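Local coordinates for Alr2269 protein (Nostoc sp., PDB 3MC9), which carries the periplasmic POTRA domains of a cyanobacterial Omp85 and probably takes part in outer-membrane protein transport and beta-barrel biogenesis, at residues Glu79-Thr82 and Gln83-Val87; Glu164-Arg167 and Ala168-Gly171. One frame throughout, in Å; residues are numbered along the deposited sequence.

Both contacts are local, and each closes a loop only a few residues long. From the N terminus, the chain runs through strand 62-71 into helix 78-87, where interaction 1 joins successive turns of this first helix of the first POTRA domain. Helix 98-110 and strands 114-124 and 127-136 follow before the chain passes into the second domain. There, after strand 142-146, helix 161-166 ends in interaction 2, which turns the chain toward helix 176-192. The two contacts lie in series, neither nesting nor crossing, with centres about 24 Å apart and nearest atoms about 12 Å apart. Each involves the shorter, earlier helix of its domain, packed against sheet and second helix.

Interaction 1: Glu79-Thr82 and Gln83-Val87; sequences ELET and QVYNV
Glu81 and Tyr85, one turn apart on helix 78-87, run side by side in the same direction, and their backbones are joined by the bond from Tyr85 N to Glu81 O (3.0 Å), close to straight at 164°. It is one of four consecutive i to i+4 alpha-helical bonds; the shortest, from Asn86 N to Thr82 O, measures 2.8 Å. With CG anti to its backbone N (chi1 -157°) and an extended chain beyond, Glu81 brings its carboxylate to the edge of the Tyr85 ring, OE2 lying 3.3 Å from CE2, the two planes 49° apart. A water donates to Glu81 OE2 (2.9 Å); its very short approach to Tyr85 OH makes a bridge doubtful, and that hydroxyl bonds to Val67 O.

The buried part is Val84, whose CB lies 3.4 Å from Glu81 O and whose side chain is packed tightly by Val69, Phe114 and Ile108. On the exposed side the Asn86 amide folds back close to Thr82 O, its CG 3.1 Å away. Only the side-chain ends are looser there, Thr82 CG2 standing 3.8 Å from Asn86 OD1, while Thr82 OG1 turns back to Pro78 O.

As one of the two helices that pack on the sheet in a POTRA domain, helix 78-87 thus turns Val84 to strands 62-71 and 114-124 and to helix 98-110, leaves Thr82 and Asn86 on the exposed side, and lays Glu81 and Tyr85 along strand 62-71 at Val69.

Interaction 2: Glu164-Arg167 and Ala168-Gly171; sequences EIFR and AQYG
Gln169 N donates to Phe166 O at 2.8 Å, and Tyr170 N donates to Arg167 O at 2.9 Å: two successive i to i+3 bonds that wind the end of helix 161-166 into a 3-10 turn, in the second POTRA domain. A water continues the polar network, accepting from Ala168 N and donating to Glu164 O, each at 2.9 Å, with a weak bond to Ile165 O.

Farther out, the Gln169 side chain extends alongside Phe166, its amide plane 71° from the ring and its NE2 4.0 Å from Phe166 CD1; that nitrogen bonds to Asp178 O on helix 176-192. Phe166 itself is buried against Leu179 and Ile183 of that helix and Val143 of strand 142-146.

Tyr170 folds back beneath the turn, CG anti to its carbonyl carbon (chi1 -70°), and its OH reaches Asp163 OD1 and Val143 N, tying the helix start to the strand. Phe166 CB meets its CE1, while Arg167 CA sits squarely over the ring in a CH-pi contact, 3.8 Å from the centroid and 7° off the normal.

Interaction 1: Glu79-Thr82 and Gln83-Val87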
loop_
_atom_site.group_PDB
_atom_site.type_symbol
_atom_site.label_atom_id
_atom_site.label_comp_id
_atom_site.label_asym_id
_atom_site.label_seq_id
_atom_site.Cartn_x
_atom_site.Cartn_y
_atom_site.Cartn_z
ATOM N N GLU A 79 -1.438 -2.326 16.696
ATOM C CA GLU A 79 -0.168 -2.156 16.005
ATOM C C GLU A 79 -0.367 -1.367 14.707
ATOM O O GLU A 79 0.468 -0.529 14.360
ATOM C CB GLU A 79 0.492 -3.506 15.695
ATOM C CG GLU A 79 1.083 -4.244 16.922
ATOM C CD GLU A 79 0.037 -4.938 17.815
ATOM O OE1 GLU A 79 -1.099 -5.204 17.351
ATOM O OE2 GLU A 79 0.362 -5.221 18.994
ATOM N N LEU A 80 -1.469 -1.620 14.003
ATOM C CA LEU A 80 -1.747 -0.886 12.763
ATOM C C LEU A 80 -2.239 0.536 13.042
ATOM O O LEU A 80 -1.901 1.475 12.311
ATOM C CB LEU A 80 -2.743 -1.633 11.876
ATOM C CG LEU A 80 -2.150 -2.791 11.057
ATOM C CD1 LEU A 80 -3.242 -3.556 10.322
ATOM C CD2 LEU A 80 -1.102 -2.291 10.078
ATOM N N GLU A 81 -3.032 0.695 14.099
ATOM C CA GLU A 81 -3.486 2.019 14.519
ATOM C C GLU A 81 -2.277 2.926 14.809
ATOM O O GLU A 81 -2.231 4.093 14.402
ATOM C CB GLU A 81 -4.373 1.905 15.761
ATOM C CG GLU A 81 -5.309 3.076 15.945
ATOM C CD GLU A 81 -5.990 3.090 17.309
ATOM O OE1 GLU A 81 -6.263 2.010 17.862
ATOM O OE2 GLU A 81 -6.260 4.182 17.823
ATOM N N THR A 82 -1.305 2.358 15.514
ATOM C CA THR A 82 -0.056 3.033 15.830
ATOM C C THR A 82 0.689 3.451 14.571
ATOM O O THR A 82 1.257 4.537 14.513
ATOM C CB THR A 82 0.846 2.121 16.676
ATOM O OG1 THR A 82 0.140 1.748 17.868
ATOM C CG2 THR A 82 2.156 2.811 17.045
ATOM N N GLN A 83 0.696 2.577 13.574
ATOM C CA GLN A 83 1.307 2.882 12.275
ATOM C C GLN A 83 0.713 4.156 11.696
ATOM O O GLN A 83 1.439 5.018 11.225
ATOM C CB GLN A 83 1.083 1.738 11.279
ATOM C CG GLN A 83 1.958 0.528 11.505
ATOM C CD GLN A 83 3.398 0.777 11.117
ATOM O OE1 GLN A 83 4.314 0.344 11.805
ATOM N NE2 GLN A 83 3.604 1.492 10.025
ATOM N N VAL A 84 -0.613 4.254 11.714
ATOM C CA VAL A 84 -1.301 5.461 11.242
ATOM C C VAL A 84 -0.878 6.694 12.060
ATOM O O VAL A 84 -0.463 7.709 11.489
ATOM C CB VAL A 84 -2.843 5.284 11.267
ATOM C CG1 VAL A 84 -3.560 6.591 10.940
ATOM C CG2 VAL A 84 -3.267 4.181 10.306
ATOM N N TYR A 85 -0.942 6.594 13.386
ATOM C CA TYR A 85 -0.630 7.741 14.260
ATOM C C TYR A 85 0.812 8.213 14.071
ATOM O O TYR A 85 1.073 9.408 14.077
ATOM C CB TYR A 85 -0.951 7.454 15.744
ATOM C CG TYR A 85 -2.420 7.663 16.117
ATOM C CD1 TYR A 85 -2.989 8.934 16.113
ATOM C CD2 TYR A 85 -3.235 6.591 16.470
ATOM C CE1 TYR A 85 -4.326 9.128 16.448
ATOM C CE2 TYR A 85 -4.577 6.779 16.808
ATOM C CZ TYR A 85 -5.115 8.045 16.797
ATOM O OH TYR A 85 -6.447 8.226 17.117
ATOM N N ASN A 86 1.726 7.267 13.845
ATOM C CA ASN A 86 3.133 7.571 13.565
ATOM C C ASN A 86 3.419 8.479 12.364
ATOM O O ASN A 86 4.456 9.126 12.330
ATOM C CB ASN A 86 3.922 6.277 13.322
ATOM C CG ASN A 86 4.197 5.497 14.592
ATOM O OD1 ASN A 86 3.905 5.934 15.713
ATOM N ND2 ASN A 86 4.768 4.321 14.417
ATOM N N VAL A 87 2.554 8.492 11.358
ATOM C CA VAL A 87 2.894 9.182 10.104
ATOM C C VAL A 87 2.018 10.378 9.758
ATOM O O VAL A 87 2.383 11.178 8.887
ATOM C CB VAL A 87 2.893 8.200 8.920
ATOM C CG1 VAL A 87 3.919 7.097 9.162
ATOM C CG2 VAL A 87 1.506 7.621 8.690
HETATM O O HOH W 1 -7.999 6.339 17.131
#

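Interaction 2: Glu164-Arg167 and Ala168-Gly171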
loop_
_atom_site.group_PDB
_atom_site.type_symbol
_atom_site.label_atom_id
_atom_site.label_comp_id
_atom_site.label_asym_id
_atom_site.label_seq_id
_atom_site.Cartn_x
_atom_site.Cartn_y
_atom_site.Cartn_z
ATOM N N GLU A 164 10.026 -18.057 -5.131
ATOM C CA GLU A 164 11.394 -17.967 -4.585
ATOM C C GLU A 164 11.670 -16.576 -4.019
ATOM O O GLU A 164 12.272 -16.436 -2.967
ATOM C CB GLU A 164 12.477 -18.320 -5.630
ATOM C CG GLU A 164 12.120 -19.471 -6.554
ATOM C CD GLU A 164 13.294 -20.002 -7.398
ATOM O OE1 GLU A 164 14.258 -19.240 -7.677
ATOM O OE2 GLU A 164 13.228 -21.186 -7.804
ATOM N N ILE A 165 11.210 -15.544 -4.714
ATOM C CA ILE A 165 11.479 -14.170 -4.281
ATOM C C ILE A 165 10.554 -13.711 -3.163
ATOM O O ILE A 165 10.990 -13.066 -2.245
ATOM C CB ILE A 165 11.370 -13.168 -5.456
ATOM C CG1 ILE A 165 12.388 -13.525 -6.547
ATOM C CG2 ILE A 165 11.608 -11.742 -4.967
ATOM C CD1 ILE A 165 12.120 -12.848 -7.848
ATOM N N PHE A 166 9.276 -14.048 -3.256
ATOM C CA PHE A 166 8.254 -13.473 -2.388
ATOM C C PHE A 166 7.827 -14.403 -1.224
ATOM O O PHE A 166 7.165 -13.963 -0.285
ATOM C CB PHE A 166 7.043 -13.067 -3.248
ATOM C CG PHE A 166 7.328 -11.919 -4.189
ATOM C CD1 PHE A 166 7.366 -10.606 -3.708
ATOM C CD2 PHE A 166 7.559 -12.135 -5.545
ATOM C CE1 PHE A 166 7.640 -9.532 -4.570
ATOM C CE2 PHE A 166 7.837 -11.054 -6.425
ATOM C CZ PHE A 166 7.878 -9.758 -5.928
ATOM N N ARG A 167 8.239 -15.669 -1.289
ATOM C CA ARG A 167 7.878 -16.711 -0.310
ATOM C C ARG A 167 7.902 -16.228 1.140
ATOM O O ARG A 167 6.958 -16.441 1.894
ATOM C CB ARG A 167 8.851 -17.897 -0.427
ATOM C CG ARG A 167 8.260 -19.215 -0.073
ATOM C CD ARG A 167 9.319 -20.312 -0.085
ATOM N NE ARG A 167 9.607 -20.804 -1.438
ATOM C CZ ARG A 167 10.814 -20.856 -2.009
ATOM N NH1 ARG A 167 11.907 -20.444 -1.369
ATOM N NH2 ARG A 167 10.929 -21.333 -3.242
ATOM N N ALA A 168 9.001 -15.578 1.500
ATOM C CA ALA A 168 9.252 -15.100 2.846
ATOM C C ALA A 168 8.167 -14.155 3.371
ATOM O O ALA A 168 7.992 -14.033 4.574
ATOM C CB ALA A 168 10.628 -14.407 2.890
ATOM N N GLN A 169 7.457 -13.473 2.472
ATOM C CA GLN A 169 6.389 -12.552 2.866
ATOM C C GLN A 169 5.026 -13.259 2.979
ATOM O O GLN A 169 4.063 -12.669 3.440
ATOM C CB GLN A 169 6.309 -11.372 1.878
ATOM C CG GLN A 169 7.642 -10.629 1.639
ATOM C CD GLN A 169 7.543 -9.537 0.565
ATOM O OE1 GLN A 169 6.483 -8.926 0.365
ATOM N NE2 GLN A 169 8.656 -9.294 -0.141
ATOM N N TYR A 170 4.954 -14.519 2.551
ATOM C CA TYR A 170 3.709 -15.298 2.583
ATOM C C TYR A 170 3.266 -15.562 4.021
ATOM O O TYR A 170 4.095 -15.796 4.891
ATOM C CB TYR A 170 3.879 -16.648 1.871
ATOM C CG TYR A 170 4.026 -16.595 0.353
ATOM C CD1 TYR A 170 4.253 -15.391 -0.327
ATOM C CD2 TYR A 170 3.970 -17.768 -0.401
ATOM C CE1 TYR A 170 4.381 -15.361 -1.709
ATOM C CE2 TYR A 170 4.113 -17.744 -1.786
ATOM C CZ TYR A 170 4.315 -16.540 -2.432
ATOM O OH TYR A 170 4.450 -16.511 -3.800
ATOM N N GLY A 171 1.959 -15.516 4.259
ATOM C CA GLY A 171 1.390 -15.826 5.582
ATOM C C GLY A 171 1.411 -14.653 6.555
ATOM O O GLY A 171 1.075 -14.804 7.725
HETATM O O HOH W 2 11.171 -15.617 -0.449
#